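Local coordinates for protein FAD-dependent pyridine nucleotide-disulphide oxidoreductase (PDB 3IWA) that probably catalyses FAD-dependent, NAD(P)H-driven redox reactions, as in other flavoprotein pyridine nucleotide-disulphide oxidoreductases, at residues L208-V217 with K343-G351; I298-F309 with T332-W340. All blocks are in the same frame, centred on the assembly; numbering follows the deposited sequence.

Interaction 1 (L208-V217 with K343-G351); sequences LRHDLEKNDV and KLFEGSASG
The carboxylate of D211, on helix 202-214, is gripped by three consecutive backbone N-H groups of the turn before strand 348-353. OD1 takes F345 N at 2.7 Å, on the syn side. OD2 takes two: E346 N reaches its syn lone pair, while G347 N comes from above the carboxylate plane in a straighter bond (2.8 Å to D211 OD2, 169°). With CG anti to the backbone N (chi1 -173°), D211 reaches out from the helix to these three N-H groups, which fix the carboxylate's rotation and probably favour its charged form. Four residues on, just past the helix, the amide of N215 lies stacked on the F345 ring, the two planes 5° apart, and N215 CB sits over the ring centre in a CH-pi contact (3.5 Å to the centroid). N215 ND2 is shared between D211 O, in its own segment, and E346 OE2. The other oxygen of E346, OE1, meets K214 NZ in a salt bridge of 2.7 Å through its syn lone pair, on the solvent side, where both residues are exposed. Apolar packing continues back along the helix, toward L208: L344 CD1 meets L208 CB at 3.6 Å, and L208 CD2 is pressed tightly on A349 CB (3.4 Å). L212 CD2 touches the edge of F345, and V217 CG2 approaches the ring obliquely; helix 169-182 packs on L212 and F345 through V176. A Schellman motif with D216 as its C-prime residue ends the helix. The whole docks the C-terminal end of a helix of the pyridine nucleotide-disulphide oxidoreductase family region onto the beta-hairpin turn between strands 340-343 and 348-353 of the dimerisation-domain sheet.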
loop_
_atom_site.group_PDB
_atom_site.type_symbol
_atom_site.label_atom_id
_atom_site.label_comp_id
_atom_site.label_asym_id
_atom_site.label_seq_id
_atom_site.Cartn_x
_atom_site.Cartn_y
_atom_site.Cartn_z
ATOM N N LEU A 208 -14.002 3.517 -17.106
ATOM C CA LEU A 208 -13.312 2.443 -17.816
ATOM C C LEU A 208 -13.968 2.266 -19.188
ATOM O O LEU A 208 -13.274 2.069 -20.173
ATOM C CB LEU A 208 -13.295 1.131 -17.018
ATOM C CG LEU A 208 -12.419 1.005 -15.770
ATOM C CD1 LEU A 208 -12.973 1.843 -14.567
ATOM C CD2 LEU A 208 -12.291 -0.474 -15.366
ATOM N N ARG A 209 -15.290 2.344 -19.240
ATOM C CA ARG A 209 -16.024 2.235 -20.505
ATOM C C ARG A 209 -15.504 3.245 -21.523
ATOM O O ARG A 209 -15.258 2.872 -22.679
ATOM C CB ARG A 209 -17.536 2.402 -20.319
ATOM C CG ARG A 209 -18.345 2.050 -21.562
ATOM C CD ARG A 209 -19.860 2.143 -21.329
ATOM N NE ARG A 209 -20.627 1.886 -22.566
ATOM C CZ ARG A 209 -21.823 1.306 -22.624
ATOM N NH1 ARG A 209 -22.477 0.900 -21.548
ATOM N NH2 ARG A 209 -22.376 1.086 -23.804
ATOM N N HIS A 210 -15.269 4.485 -21.082
ATOM C CA HIS A 210 -14.852 5.559 -21.989
ATOM C C HIS A 210 -13.477 5.287 -22.520
ATOM O O HIS A 210 -13.226 5.520 -23.700
ATOM C CB HIS A 210 -14.841 6.934 -21.324
ATOM C CG HIS A 210 -14.298 8.031 -22.203
ATOM N ND1 HIS A 210 -13.117 8.693 -21.931
ATOM C CD2 HIS A 210 -14.771 8.569 -23.357
ATOM C CE1 HIS A 210 -12.901 9.607 -22.862
ATOM N NE2 HIS A 210 -13.879 9.539 -23.748
ATOM N N ASP A 211 -12.580 4.825 -21.651
ATOM C CA ASP A 211 -11.259 4.463 -22.088
ATOM C C ASP A 211 -11.390 3.495 -23.251
ATOM O O ASP A 211 -10.684 3.649 -24.238
ATOM C CB ASP A 211 -10.413 3.875 -20.951
ATOM C CG ASP A 211 -8.947 3.636 -21.364
ATOM O OD1 ASP A 211 -8.691 2.647 -22.074
ATOM O OD2 ASP A 211 -8.038 4.412 -20.990
ATOM N N LEU A 212 -12.304 2.526 -23.167
ATOM C CA LEU A 212 -12.448 1.552 -24.258
ATOM C C LEU A 212 -13.042 2.191 -25.540
ATOM O O LEU A 212 -12.530 1.990 -26.633
ATOM C CB LEU A 212 -13.298 0.349 -23.841
ATOM C CG LEU A 212 -12.881 -0.514 -22.641
ATOM C CD1 LEU A 212 -13.742 -1.736 -22.661
ATOM C CD2 LEU A 212 -11.405 -0.900 -22.645
ATOM N N GLU A 213 -14.128 2.937 -25.391
ATOM C CA GLU A 213 -14.824 3.491 -26.533
ATOM C C GLU A 213 -14.033 4.546 -27.300
ATOM O O GLU A 213 -14.204 4.687 -28.508
ATOM C CB GLU A 213 -16.143 4.078 -26.108
ATOM C CG GLU A 213 -17.105 3.046 -25.627
ATOM C CD GLU A 213 -18.287 3.671 -24.945
ATOM O OE1 GLU A 213 -18.113 4.787 -24.407
ATOM O OE2 GLU A 213 -19.377 3.050 -24.945
ATOM N N LYS A 214 -13.167 5.269 -26.610
ATOM C CA LYS A 214 -12.413 6.311 -27.261
ATOM C C LYS A 214 -11.186 5.733 -27.967
ATOM O O LYS A 214 -10.563 6.398 -28.807
ATOM C CB LYS A 214 -12.081 7.432 -26.277
ATOM C CG LYS A 214 -10.638 7.621 -25.878
ATOM C CD LYS A 214 -10.545 8.835 -24.912
ATOM C CE LYS A 214 -9.161 9.472 -24.827
ATOM N NZ LYS A 214 -8.893 9.952 -23.409
ATOM N N ASN A 215 -10.848 4.490 -27.645
ATOM C CA ASN A 215 -9.820 3.781 -28.400
ATOM C C ASN A 215 -10.456 2.693 -29.285
ATOM O O ASN A 215 -9.855 1.655 -29.525
ATOM C CB ASN A 215 -8.734 3.225 -27.458
ATOM C CG ASN A 215 -7.950 4.332 -26.746
ATOM O OD1 ASN A 215 -6.797 4.623 -27.087
ATOM N ND2 ASN A 215 -8.573 4.951 -25.757
ATOM N N ASP A 216 -11.687 2.950 -29.734
ATOM C CA ASP A 216 -12.359 2.182 -30.793
ATOM C C ASP A 216 -12.931 0.817 -30.407
ATOM O O ASP A 216 -13.397 0.076 -31.278
ATOM C CB ASP A 216 -11.425 1.965 -31.988
ATOM C CG ASP A 216 -11.026 3.252 -32.667
ATOM O OD1 ASP A 216 -11.517 4.339 -32.303
ATOM O OD2 ASP A 216 -10.222 3.162 -33.610
ATOM N N VAL A 217 -12.888 0.460 -29.132
ATOM C CA VAL A 217 -13.601 -0.720 -28.697
ATOM C C VAL A 217 -15.053 -0.307 -28.505
ATOM O O VAL A 217 -15.345 0.623 -27.767
ATOM C CB VAL A 217 -13.018 -1.307 -27.414
ATOM C CG1 VAL A 217 -13.876 -2.423 -26.925
ATOM C CG2 VAL A 217 -11.614 -1.775 -27.666
ATOM N N LYS A 343 -5.011 -2.726 -16.586
ATOM C CA LYS A 343 -4.475 -1.645 -17.380
ATOM C C LYS A 343 -5.262 -1.587 -18.697
ATOM O O LYS A 343 -5.425 -2.606 -19.384
ATOM C CB LYS A 343 -2.981 -1.864 -17.609
ATOM C CG LYS A 343 -2.327 -0.928 -18.643
ATOM C CD LYS A 343 -1.651 0.304 -18.031
ATOM C CE LYS A 343 -1.327 1.364 -19.113
ATOM N NZ LYS A 343 -2.552 1.874 -19.830
ATOM N N LEU A 344 -5.787 -0.396 -18.997
ATOM C CA LEU A 344 -6.580 -0.146 -20.209
ATOM C C LEU A 344 -5.727 0.697 -21.173
ATOM O O LEU A 344 -4.509 0.698 -21.078
ATOM C CB LEU A 344 -7.952 0.495 -19.880
ATOM C CG LEU A 344 -8.849 -0.252 -18.885
ATOM C CD1 LEU A 344 -10.064 0.555 -18.538
ATOM C CD2 LEU A 344 -9.251 -1.581 -19.443
ATOM N N PHE A 345 -6.330 1.390 -22.121
ATOM C CA PHE A 345 -5.521 2.074 -23.133
ATOM C C PHE A 345 -4.707 3.182 -22.500
ATOM O O PHE A 345 -3.494 3.190 -22.606
ATOM C CB PHE A 345 -6.390 2.579 -24.269
ATOM C CG PHE A 345 -6.913 1.476 -25.126
ATOM C CD1 PHE A 345 -6.153 0.980 -26.166
ATOM C CD2 PHE A 345 -8.137 0.897 -24.855
ATOM C CE1 PHE A 345 -6.621 -0.071 -26.962
ATOM C CE2 PHE A 345 -8.628 -0.145 -25.630
ATOM C CZ PHE A 345 -7.870 -0.634 -26.696
ATOM N N GLU A 346 -5.377 4.087 -21.806
ATOM C CA GLU A 346 -4.710 5.215 -21.140
ATOM C C GLU A 346 -4.847 5.157 -19.609
ATOM O O GLU A 346 -3.899 5.443 -18.892
ATOM C CB GLU A 346 -5.253 6.543 -21.684
ATOM C CG GLU A 346 -5.047 6.726 -23.201
ATOM C CD GLU A 346 -6.226 7.431 -23.857
ATOM O OE1 GLU A 346 -6.675 8.465 -23.297
ATOM O OE2 GLU A 346 -6.707 6.959 -24.918
ATOM N N GLY A 347 -6.001 4.767 -19.099
ATOM C CA GLY A 347 -6.157 4.665 -17.651
ATOM C C GLY A 347 -5.868 3.279 -17.124
ATOM O O GLY A 347 -5.700 2.338 -17.886
ATOM N N SER A 348 -5.810 3.190 -15.800
ATOM C CA SER A 348 -5.726 1.955 -15.061
ATOM C C SER A 348 -6.813 1.977 -14.037
ATOM O O SER A 348 -7.136 3.022 -13.530
ATOM C CB SER A 348 -4.404 1.861 -14.342
ATOM O OG SER A 348 -3.380 1.585 -15.275
ATOM N N ALA A 349 -7.382 0.826 -13.746
ATOM C CA ALA A 349 -8.359 0.696 -12.701
ATOM C C ALA A 349 -7.843 -0.342 -11.700
ATOM O O ALA A 349 -7.163 -1.273 -12.089
ATOM C CB ALA A 349 -9.694 0.272 -13.281
ATOM N N SER A 350 -8.176 -0.190 -10.418
ATOM C CA SER A 350 -7.707 -1.107 -9.383
ATOM C C SER A 350 -8.634 -1.077 -8.192
ATOM O O SER A 350 -9.371 -0.136 -8.035
ATOM C CB SER A 350 -6.277 -0.750 -8.974
ATOM O OG SER A 350 -5.766 -1.767 -8.148
ATOM N N GLY A 351 -8.613 -2.122 -7.370
ATOM C CA GLY A 351 -9.553 -2.258 -6.229
ATOM C C GLY A 351 -9.378 -3.512 -5.347
ATOM O O GLY A 351 -8.493 -4.310 -5.555
#

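Interaction 2 (I298-F309 with T332-W340); sequences IPNLVTGKPGFF and TFPGAVGSW
A336 CB sits over the centre of the F309 ring, 3.6 Å from its centroid and only 3° off the normal, a CH-pi contact at the apolar centre. G338 N approaches the ring obliquely, nearest CE1. I298 CD1 lies 4.0 Å from A336 CB and also meets the edge of the F333 ring near its plane; CG1 of I298, wedged between the backbone N and the carbonyl carbon (chi1 57°), carries CD1 there. Further along, L301 CB packs on V337 CG1 at 3.7 Å and V302 CG2 meets the same methyl, the two valine side chains crossing at about a right angle, while L301 CD2 leans on P334 O. Between these side chains the backbones form a single bridge, N300 with A336. A336 N donates to P299 O almost in line with its C=O (3.1 Å), and L301 N donates to A336 O at 2.7 Å, nearly straight (174°). G335 CA makes a CA-H...O contact with P299 O (3.4 Å). Beyond the bridge N300 OD1 takes V302 N and T303 N, while E436 of the second subunit takes V337 N and G338 N. An Asx turn in the loop between antiparallel strands 296-299 and 306-307 thus accompanies a lone beta bridge to the segment leading to strand 340-343.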
loop_
_atom_site.group_PDB
_atom_site.type_symbol
_atom_site.label_atom_id
_atom_site.label_comp_id
_atom_site.label_asym_id
_atom_site.label_seq_id
_atom_site.Cartn_x
_atom_site.Cartn_y
_atom_site.Cartn_z
ATOM N N ILE A 298 -12.369 -20.330 -0.655
ATOM C CA ILE A 298 -11.694 -19.929 0.575
ATOM C C ILE A 298 -12.464 -18.747 1.187
ATOM O O ILE A 298 -13.230 -18.099 0.515
ATOM C CB ILE A 298 -10.285 -19.465 0.314
ATOM C CG1 ILE A 298 -10.296 -18.306 -0.681
ATOM C CG2 ILE A 298 -9.455 -20.601 -0.209
ATOM C CD1 ILE A 298 -8.947 -17.813 -1.041
ATOM N N PRO A 299 -12.259 -18.478 2.482
ATOM C CA PRO A 299 -13.021 -17.426 3.157
ATOM C C PRO A 299 -12.856 -16.060 2.503
ATOM O O PRO A 299 -11.732 -15.655 2.171
ATOM C CB PRO A 299 -12.408 -17.397 4.550
ATOM C CG PRO A 299 -11.783 -18.735 4.725
ATOM C CD PRO A 299 -11.258 -19.069 3.378
ATOM N N ASN A 300 -13.962 -15.376 2.270
ATOM C CA ASN A 300 -13.880 -14.001 1.863
ATOM C C ASN A 300 -13.528 -13.255 3.129
ATOM O O ASN A 300 -14.305 -13.290 4.062
ATOM C CB ASN A 300 -15.224 -13.526 1.305
ATOM C CG ASN A 300 -15.190 -12.084 0.833
ATOM O OD1 ASN A 300 -14.896 -11.173 1.596
ATOM N ND2 ASN A 300 -15.482 -11.882 -0.415
ATOM N N LEU A 301 -12.373 -12.597 3.199
ATOM C CA LEU A 301 -12.004 -11.931 4.470
ATOM C C LEU A 301 -12.764 -10.621 4.812
ATOM O O LEU A 301 -12.560 -10.057 5.881
ATOM C CB LEU A 301 -10.493 -11.738 4.579
ATOM C CG LEU A 301 -9.703 -13.052 4.467
ATOM C CD1 LEU A 301 -8.242 -12.731 4.270
ATOM C CD2 LEU A 301 -9.881 -13.947 5.675
ATOM N N VAL A 302 -13.605 -10.124 3.916
ATOM C CA VAL A 302 -14.394 -8.929 4.215
ATOM C C VAL A 302 -15.737 -9.399 4.727
ATOM O O VAL A 302 -16.175 -8.958 5.792
ATOM C CB VAL A 302 -14.637 -8.021 3.016
ATOM C CG1 VAL A 302 -15.717 -6.942 3.376
ATOM C CG2 VAL A 302 -13.344 -7.361 2.541
ATOM N N THR A 303 -16.376 -10.308 3.993
ATOM C CA THR A 303 -17.712 -10.763 4.363
ATOM C C THR A 303 -17.742 -11.796 5.463
ATOM O O THR A 303 -18.773 -11.990 6.076
ATOM C CB THR A 303 -18.457 -11.401 3.192
ATOM O OG1 THR A 303 -17.785 -12.598 2.795
ATOM C CG2 THR A 303 -18.549 -10.454 2.034
ATOM N N GLY A 304 -16.628 -12.491 5.685
ATOM C CA GLY A 304 -16.568 -13.577 6.666
ATOM C C GLY A 304 -17.270 -14.834 6.170
ATOM O O GLY A 304 -17.502 -15.774 6.924
ATOM N N LYS A 305 -17.617 -14.840 4.898
ATOM C CA LYS A 305 -18.295 -15.958 4.300
ATOM C C LYS A 305 -17.378 -16.581 3.263
ATOM O O LYS A 305 -16.393 -15.977 2.830
ATOM C CB LYS A 305 -19.613 -15.519 3.642
ATOM C CG LYS A 305 -20.662 -15.061 4.665
ATOM C CD LYS A 305 -22.111 -15.236 4.145
ATOM C CE LYS A 305 -22.375 -14.369 2.904
ATOM N NZ LYS A 305 -23.764 -14.506 2.379
ATOM N N PRO A 306 -17.684 -17.808 2.873
ATOM C CA PRO A 306 -16.956 -18.461 1.817
ATOM C C PRO A 306 -16.990 -17.699 0.491
ATOM O O PRO A 306 -18.028 -17.237 0.055
ATOM C CB PRO A 306 -17.679 -19.799 1.697
ATOM C CG PRO A 306 -18.075 -20.091 3.132
ATOM C CD PRO A 306 -18.403 -18.762 3.733
ATOM N N GLY A 307 -15.844 -17.576 -0.153
ATOM C CA GLY A 307 -15.795 -16.909 -1.437
ATOM C C GLY A 307 -15.089 -17.725 -2.485
ATOM O O GLY A 307 -14.611 -18.835 -2.233
ATOM N N PHE A 308 -15.018 -17.143 -3.665
ATOM C CA PHE A 308 -14.411 -17.757 -4.809
ATOM C C PHE A 308 -13.501 -16.732 -5.502
ATOM O O PHE A 308 -13.952 -15.677 -5.897
ATOM C CB PHE A 308 -15.525 -18.291 -5.722
ATOM C CG PHE A 308 -15.016 -19.019 -6.930
ATOM C CD1 PHE A 308 -14.152 -20.094 -6.785
ATOM C CD2 PHE A 308 -15.397 -18.631 -8.211
ATOM C CE1 PHE A 308 -13.652 -20.775 -7.895
ATOM C CE2 PHE A 308 -14.900 -19.293 -9.336
ATOM C CZ PHE A 308 -14.007 -20.378 -9.179
ATOM N N PHE A 309 -12.212 -17.030 -5.614
ATOM C CA PHE A 309 -11.240 -16.065 -6.114
ATOM C C PHE A 309 -10.365 -16.646 -7.215
ATOM O O PHE A 309 -9.202 -16.976 -6.994
ATOM C CB PHE A 309 -10.374 -15.580 -4.969
ATOM C CG PHE A 309 -11.149 -14.942 -3.878
ATOM C CD1 PHE A 309 -11.404 -13.581 -3.898
ATOM C CD2 PHE A 309 -11.645 -15.702 -2.821
ATOM C CE1 PHE A 309 -12.125 -13.005 -2.909
ATOM C CE2 PHE A 309 -12.365 -15.115 -1.819
ATOM C CZ PHE A 309 -12.608 -13.769 -1.862
ATOM N N THR A 332 0.024 -21.470 6.412
ATOM C CA THR A 332 -1.392 -21.146 6.229
ATOM C C THR A 332 -1.659 -20.028 5.218
ATOM O O THR A 332 -0.837 -19.161 4.996
ATOM C CB THR A 332 -2.046 -20.750 7.565
ATOM O OG1 THR A 332 -1.418 -19.571 8.078
ATOM C CG2 THR A 332 -1.917 -21.877 8.582
ATOM N N PHE A 333 -2.823 -20.091 4.599
ATOM C CA PHE A 333 -3.325 -19.064 3.672
ATOM C C PHE A 333 -4.737 -18.768 4.142
ATOM O O PHE A 333 -5.593 -19.653 4.117
ATOM C CB PHE A 333 -3.321 -19.569 2.236
ATOM C CG PHE A 333 -3.600 -18.513 1.244
ATOM C CD1 PHE A 333 -2.591 -17.675 0.794
ATOM C CD2 PHE A 333 -4.889 -18.303 0.787
ATOM C CE1 PHE A 333 -2.875 -16.673 -0.111
ATOM C CE2 PHE A 333 -5.162 -17.314 -0.102
ATOM C CZ PHE A 333 -4.173 -16.506 -0.555
ATOM N N PRO A 334 -4.985 -17.537 4.639
ATOM C CA PRO A 334 -6.209 -17.253 5.410
ATOM C C PRO A 334 -7.498 -17.100 4.599
ATOM O O PRO A 334 -8.609 -17.227 5.141
ATOM C CB PRO A 334 -5.886 -15.920 6.098
ATOM C CG PRO A 334 -4.942 -15.209 5.119
ATOM C CD PRO A 334 -4.083 -16.373 4.562
ATOM N N GLY A 335 -7.350 -16.809 3.315
ATOM C CA GLY A 335 -8.477 -16.422 2.473
ATOM C C GLY A 335 -8.057 -15.251 1.622
ATOM O O GLY A 335 -6.874 -15.018 1.439
ATOM N N ALA A 336 -9.029 -14.478 1.152
ATOM C CA ALA A 336 -8.753 -13.364 0.276
ATOM C C ALA A 336 -9.767 -12.240 0.452
ATOM O O ALA A 336 -10.878 -12.457 0.988
ATOM C CB ALA A 336 -8.719 -13.827 -1.149
ATOM N N VAL A 337 -9.354 -11.043 0.018
ATOM C CA VAL A 337 -10.256 -9.925 -0.136
ATOM C C VAL A 337 -10.508 -9.520 -1.593
ATOM O O VAL A 337 -11.381 -8.696 -1.832
ATOM C CB VAL A 337 -9.788 -8.686 0.682
ATOM C CG1 VAL A 337 -9.655 -9.064 2.169
ATOM C CG2 VAL A 337 -8.504 -8.107 0.127
ATOM N N GLY A 338 -9.769 -10.062 -2.553
ATOM C CA GLY A 338 -10.078 -9.809 -3.972
ATOM C C GLY A 338 -9.409 -8.608 -4.656
ATOM O O GLY A 338 -9.977 -7.979 -5.529
ATOM N N SER A 339 -8.191 -8.295 -4.269
ATOM C CA SER A 339 -7.438 -7.248 -4.905
ATOM C C SER A 339 -7.266 -7.485 -6.400
ATOM O O SER A 339 -7.059 -8.603 -6.823
ATOM C CB SER A 339 -6.069 -7.193 -4.246
ATOM O OG SER A 339 -6.217 -7.079 -2.853
ATOM N N TRP A 340 -7.294 -6.435 -7.198
ATOM C CA TRP A 340 -7.192 -6.594 -8.650
ATOM C C TRP A 340 -6.692 -5.294 -9.268
ATOM O O TRP A 340 -6.769 -4.241 -8.660
ATOM C CB TRP A 340 -8.554 -6.982 -9.269
ATOM C CG TRP A 340 -9.629 -5.954 -9.010
ATOM C CD1 TRP A 340 -10.427 -5.874 -7.920
ATOM C CD2 TRP A 340 -9.966 -4.826 -9.833
ATOM N NE1 TRP A 340 -11.262 -4.769 -8.020
ATOM C CE2 TRP A 340 -10.955 -4.096 -9.169
ATOM C CE3 TRP A 340 -9.474 -4.329 -11.041
ATOM C CZ2 TRP A 340 -11.522 -2.927 -9.716
ATOM C CZ3 TRP A 340 -10.029 -3.179 -11.562
ATOM C CH2 TRP A 340 -11.057 -2.507 -10.913
#

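Interactions 1 and 2 lie about 27 Å apart between centres, yet they meet through the hairpin of strands 340-343 and 348-353. W340, which ends segment 332-340, pairs with segment 343-351: S350 OG lies 2.7 Å from W340 O and G351 O 2.9 Å from W340 N, both probable hydrogen bonds. Along the chain, the whole of interaction 2 falls between the two segments of interaction 1. Both approach the second subunit, S350 packing on V438 of that chain and residues of 332-340 bonding to its E436, consistent with a dimerisation domain. One contact thus holds the turn of the hairpin and the other the chain entering its first strand.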